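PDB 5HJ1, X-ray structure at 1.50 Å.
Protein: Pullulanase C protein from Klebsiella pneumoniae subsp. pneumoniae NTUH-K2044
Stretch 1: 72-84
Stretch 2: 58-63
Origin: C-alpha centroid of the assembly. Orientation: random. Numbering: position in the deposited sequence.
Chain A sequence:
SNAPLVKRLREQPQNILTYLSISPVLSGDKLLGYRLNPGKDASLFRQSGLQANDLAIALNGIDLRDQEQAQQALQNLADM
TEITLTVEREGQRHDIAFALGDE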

# COMPACT_ATOMS: atom_id res chain seq x y z
N GLN A 72 13.04 -3.59 -0.89
CA GLN A 72 13.45 -3.30 -2.27
C GLN A 72 12.35 -2.51 -2.99
O GLN A 72 12.61 -1.46 -3.58
CB GLN A 72 13.82 -4.61 -2.97
CG GLN A 72 14.39 -4.50 -4.37
CD GLN A 72 15.13 -5.77 -4.83
OE1 GLN A 72 15.51 -5.89 -6.00
NE2 GLN A 72 15.35 -6.71 -3.89
N ALA A 73 11.11 -2.95 -2.85
CA ALA A 73 9.99 -2.24 -3.48
C ALA A 73 9.90 -0.77 -3.04
O ALA A 73 9.69 0.14 -3.84
CB ALA A 73 8.71 -2.96 -3.18
N LEU A 74 10.09 -0.53 -1.76
CA LEU A 74 10.01 0.84 -1.23
C LEU A 74 11.14 1.76 -1.69
O LEU A 74 10.90 2.94 -1.97
CB LEU A 74 10.01 0.76 0.30
CG LEU A 74 8.75 0.16 0.89
CD1 LEU A 74 8.96 -0.24 2.34
CD2 LEU A 74 7.59 1.15 0.76
N GLN A 75 12.36 1.24 -1.78
CA GLN A 75 13.47 2.10 -2.25
C GLN A 75 13.20 2.47 -3.71
O GLN A 75 13.46 3.61 -4.14
CB GLN A 75 14.84 1.45 -2.06
CG GLN A 75 15.03 0.09 -2.72
CD GLN A 75 16.37 -0.55 -2.40
OE1 GLN A 75 17.25 0.08 -1.80
NE2 GLN A 75 16.54 -1.82 -2.80
N ASN A 76 12.61 1.53 -4.44
CA ASN A 76 12.26 1.76 -5.85
C ASN A 76 11.16 2.80 -6.11
O ASN A 76 11.15 3.39 -7.20
CB ASN A 76 11.85 0.47 -6.55
CG ASN A 76 12.97 -0.52 -6.70
OD1 ASN A 76 14.15 -0.22 -6.42
ND2 ASN A 76 12.61 -1.73 -7.15
N LEU A 77 10.22 3.00 -5.18
CA LEU A 77 9.12 3.98 -5.34
C LEU A 77 9.59 5.46 -5.48
O LEU A 77 8.94 6.28 -6.15
CB LEU A 77 8.10 3.80 -4.18
CG LEU A 77 6.74 4.53 -4.16
CD1 LEU A 77 5.76 3.81 -3.24
CD2 LEU A 77 6.83 6.01 -3.78
N ALA A 78 10.74 5.77 -4.88
CA ALA A 78 11.34 7.12 -4.92
C ALA A 78 11.27 7.88 -6.27
O ALA A 78 10.72 8.99 -6.34
CB ALA A 78 12.78 7.05 -4.42
N ASP A 79 11.82 7.31 -7.34
CA ASP A 79 11.77 8.01 -8.63
C ASP A 79 10.74 7.43 -9.60
O ASP A 79 10.94 7.50 -10.81
CB ASP A 79 13.16 8.09 -9.30
CG ASP A 79 14.18 8.88 -8.49
OD1 ASP A 79 14.48 8.48 -7.34
OD2 ASP A 79 14.73 9.87 -9.02
N MSE A 80 9.63 6.86 -9.11
CA MSE A 80 8.62 6.32 -10.04
C MSE A 80 7.57 7.33 -10.33
O MSE A 80 7.22 8.15 -9.47
CB MSE A 80 8.00 5.03 -9.51
CG MSE A 80 8.99 3.91 -9.78
SE MSE A 80 8.48 2.18 -9.05
CE MSE A 80 7.50 1.46 -10.61
N THR A 81 6.99 7.25 -11.53
CA THR A 81 5.93 8.16 -11.94
C THR A 81 4.51 7.55 -11.78
O THR A 81 3.53 8.25 -11.73
CB THR A 81 6.14 8.64 -13.40
OG1 THR A 81 5.26 9.73 -13.68
CG2 THR A 81 5.90 7.55 -14.42
N GLU A 82 4.41 6.23 -11.74
CA GLU A 82 3.10 5.58 -11.61
C GLU A 82 3.44 4.31 -10.94
O GLU A 82 4.44 3.68 -11.27
CB GLU A 82 2.42 5.31 -12.98
CG GLU A 82 1.04 4.64 -12.91
CD GLU A 82 0.23 4.72 -14.19
OE1 GLU A 82 -0.18 3.66 -14.74
OE2 GLU A 82 0.00 5.83 -14.74
N ILE A 83 2.61 3.94 -9.96
CA ILE A 83 2.85 2.74 -9.20
C ILE A 83 1.59 1.95 -9.05
O ILE A 83 0.46 2.52 -9.17
CB ILE A 83 3.41 3.03 -7.80
CG1 ILE A 83 2.43 3.90 -6.98
CG2 ILE A 83 4.76 3.70 -7.93
CD1 ILE A 83 2.87 4.04 -5.56
N THR A 84 1.71 0.65 -8.91
CA THR A 84 0.52 -0.16 -8.77
C THR A 84 0.49 -0.85 -7.43
O THR A 84 1.51 -1.43 -7.00
CB THR A 84 0.51 -1.22 -9.83
OG1 THR A 84 0.56 -0.59 -11.13
CG2 THR A 84 -0.69 -2.13 -9.77
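Stretch 2 58-63: ALNGID

Residues 58-63 form a tight hairpin: strand residues Ala58 and Leu59 lead into a type I' turn from Leu59 to Ile62, closed by Leu59 N to Ile62 O and Ile62 N to Leu59 O, both 2.9 Å. Asn60 (51/41) and Gly61 (77/1) supply the positive phi angles this turn requires. The hairpin lies against the helix at Ala73, whose CA is 6.2 Å from that of Ile62, and against the strand at Thr84, whose CA is 5.0 Å from that of Asn60.

Asn60 grips the strand edge twice. Its N donates to Thr84 O (2.7 Å, nearly linear), while chi1 near -60° (m) places its OD1 to accept from Thr84 N at 2.9 Å. Asn60 ND2 is thereby left to approach Met80 SE, a selenomethionine atom, at 3.4 Å, and to donate to a water (2.7 Å) that in turn donates to Ala73 O (2.8 Å), linking turn and helix.

Leu59 leaves its backbone sideways, but its t/p rotamer carries the methyls into the apolar pocket: CD2 lies 4.0 Å from Leu77 CD1 and 4.1 Å from Ala73 CB, and CD1 4.1 Å from Ile83 CD1. Ile62 (m/t) points toward the helix, extending CD1 to 3.5 Å from Ala73 CB; Asp63 points away.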

# COMPACT_ATOMS: atom_id res chain seq x y z
N ALA A 58 0.87 -6.34 -2.47
CA ALA A 58 1.99 -6.15 -3.43
C ALA A 58 2.09 -4.72 -3.84
O ALA A 58 1.08 -4.02 -3.94
CB ALA A 58 1.84 -7.08 -4.66
N LEU A 59 3.31 -4.31 -4.17
CA LEU A 59 3.59 -2.94 -4.65
C LEU A 59 4.46 -3.16 -5.89
O LEU A 59 5.53 -3.75 -5.82
CB LEU A 59 4.34 -2.14 -3.60
CG LEU A 59 4.87 -0.76 -4.04
CD1 LEU A 59 3.80 0.22 -4.40
CD2 LEU A 59 5.72 -0.14 -2.91
N ASN A 60 3.91 -2.74 -7.06
CA ASN A 60 4.61 -2.97 -8.35
C ASN A 60 5.02 -4.39 -8.55
O ASN A 60 6.11 -4.74 -9.03
CB ASN A 60 5.81 -2.07 -8.50
CG ASN A 60 5.43 -0.63 -8.46
OD1 ASN A 60 4.47 -0.21 -9.14
ND2 ASN A 60 6.14 0.14 -7.69
N GLY A 61 4.13 -5.28 -8.18
CA GLY A 61 4.32 -6.65 -8.31
C GLY A 61 5.24 -7.38 -7.33
O GLY A 61 5.45 -8.56 -7.43
N ILE A 62 5.81 -6.63 -6.35
CA ILE A 62 6.67 -7.14 -5.31
C ILE A 62 5.83 -7.40 -4.05
O ILE A 62 5.09 -6.52 -3.61
CB ILE A 62 7.78 -6.12 -5.03
CG1 ILE A 62 8.65 -5.87 -6.29
CG2 ILE A 62 8.69 -6.70 -3.92
CD1 ILE A 62 9.51 -4.61 -6.21
N ASP A 63 5.98 -8.59 -3.51
CA ASP A 63 5.28 -9.04 -2.31
C ASP A 63 5.63 -8.20 -1.09
O ASP A 63 6.77 -8.20 -0.61
CB ASP A 63 5.60 -10.50 -2.07
CG ASP A 63 4.66 -11.17 -1.10
OD1 ASP A 63 3.88 -10.49 -0.37
OD2 ASP A 63 4.77 -12.43 -1.01
O HOH W 1 8.18 -0.68 -6.09
O HOH W 2 1.32 -4.55 -7.44